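Local structure of thrombomodulin (1DX5) at residues 87-90 and 91-95. The protein acts as an endothelial cell-surface cofactor for thrombin in activating protein C, and so initiates an anticoagulant pathway. Sequence-based numbering, arbitrary orientation.
With CA (calcium ion), chain N.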
loop_
_atom_site.group_PDB
_atom_site.type_symbol
_atom_site.label_atom_id
_atom_site.label_comp_id
_atom_site.label_asym_id
_atom_site.label_seq_id
_atom_site.Cartn_x
_atom_site.Cartn_y
_atom_site.Cartn_z
ATOM N N GLY E 87 17.594 6.255 -3.810
ATOM C CA GLY E 87 16.712 7.344 -3.427
ATOM C C GLY E 87 16.976 8.014 -2.091
ATOM O O GLY E 87 16.384 9.054 -1.805
ATOM N N PHE E 88 17.848 7.437 -1.269
ATOM C CA PHE E 88 18.162 8.005 0.046
ATOM C C PHE E 88 19.411 8.870 0.047
ATOM O O PHE E 88 19.533 9.803 0.850
ATOM C CB PHE E 88 18.344 6.891 1.084
ATOM C CG PHE E 88 17.064 6.215 1.476
ATOM C CD1 PHE E 88 16.264 6.744 2.487
ATOM C CD2 PHE E 88 16.665 5.038 0.844
ATOM C CE1 PHE E 88 15.083 6.102 2.866
ATOM C CE2 PHE E 88 15.495 4.394 1.209
ATOM C CZ PHE E 88 14.698 4.920 2.222
ATOM N N CYS E 89 20.350 8.521 -0.827
ATOM C CA CYS E 89 21.616 9.227 -0.944
ATOM C C CYS E 89 22.032 9.346 -2.410
ATOM O O CYS E 89 22.102 8.347 -3.123
ATOM C CB CYS E 89 22.680 8.471 -0.144
ATOM S SG CYS E 89 24.374 9.118 -0.243
ATOM N N SER E 90 22.281 10.579 -2.853
ATOM C CA SER E 90 22.698 10.846 -4.227
ATOM C C SER E 90 24.225 10.769 -4.406
ATOM O O SER E 90 24.722 10.589 -5.521
ATOM C CB SER E 90 22.156 12.196 -4.699
ATOM O OG SER E 90 22.417 13.215 -3.751
ATOM N N GLY E 91 24.954 10.882 -3.300
ATOM C CA GLY E 91 26.402 10.785 -3.347
ATOM C C GLY E 91 26.863 9.359 -3.072
ATOM O O GLY E 91 26.207 8.402 -3.483
ATOM N N VAL E 92 27.999 9.212 -2.391
ATOM C CA VAL E 92 28.527 7.889 -2.060
ATOM C C VAL E 92 27.798 7.398 -0.809
ATOM O O VAL E 92 27.757 8.089 0.203
ATOM C CB VAL E 92 30.050 7.921 -1.821
ATOM C CG1 VAL E 92 30.563 6.516 -1.549
ATOM C CG2 VAL E 92 30.757 8.532 -3.034
ATOM N N CYS E 93 27.276 6.178 -0.873
ATOM C CA CYS E 93 26.499 5.621 0.220
ATOM C C CYS E 93 27.071 4.363 0.864
ATOM O O CYS E 93 27.435 3.411 0.182
ATOM C CB CYS E 93 25.089 5.334 -0.307
ATOM S SG CYS E 93 23.802 4.881 0.908
ATOM N N HIS E 94 27.128 4.366 2.194
ATOM C CA HIS E 94 27.588 3.214 2.960
ATOM C C HIS E 94 26.418 2.836 3.882
ATOM O O HIS E 94 25.923 3.662 4.657
ATOM C CB HIS E 94 28.822 3.557 3.796
ATOM C CG HIS E 94 30.011 3.983 2.987
ATOM N ND1 HIS E 94 30.474 3.266 1.902
ATOM C CD2 HIS E 94 30.842 5.045 3.113
ATOM C CE1 HIS E 94 31.535 3.871 1.397
ATOM N NE2 HIS E 94 31.779 4.951 2.113
ATOM N N ASN E 95 25.962 1.596 3.763
ATOM C CA ASN E 95 24.854 1.098 4.546
ATOM C C ASN E 95 25.280 0.827 5.986
ATOM O O ASN E 95 26.431 0.488 6.261
ATOM C CB ASN E 95 24.294 -0.175 3.885
ATOM C CG ASN E 95 22.943 -0.688 4.565
ATOM O OD1 ASN E 95 22.184 0.184 5.010
ATOM N ND2 ASN E 95 22.710 -1.981 4.645
HETATM CA CA CA N . 20.510 0.456 6.737
HETATM O O HOH W 1 18.668 1.424 7.980
#
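Cys-89 and Cys-93 meet because both side chains extend with SG opposite the backbone N, chi1 176° and -170°, and both leave the backbone toward the other limb of the turn. Their touch is apolar: SG of Cys-89 lies 3.9 Å from CB of Cys-93, and CB of Cys-89 is equally 3.9 Å from SG of Cys-93, so the two half-cystine CB-SG arms lie side by side, running in roughly opposite directions. They are not bonded together; the disulfides run Cys-89 to Cys-102 and Cys-93 to Cys-83. The chain turns through Ser-90 and Gly-91, and SG of Cys-89 comes within 3.6 Å of both Gly-91 N and the carbonyl O of Val-92. No hydrogen bond joins the two segments; backbone hydrogen bonds between Val-92 and Ile-103 and between His-94 and Glu-101 instead tie strand 92-95 to strand 100-103. At the strand's far end, Asn-95 OD1 and a water each coordinate the calcium ion at 2.4 Å; Asp-79, Ile-80, Glu-82, Leu-96 and Thr-99 complete the site. Half-cystines packed across a turn, one in the loop and one in the strand that ends in a calcium ligand, are characteristic of calcium-binding EGF-like domains, here thrombomodulin's sixth.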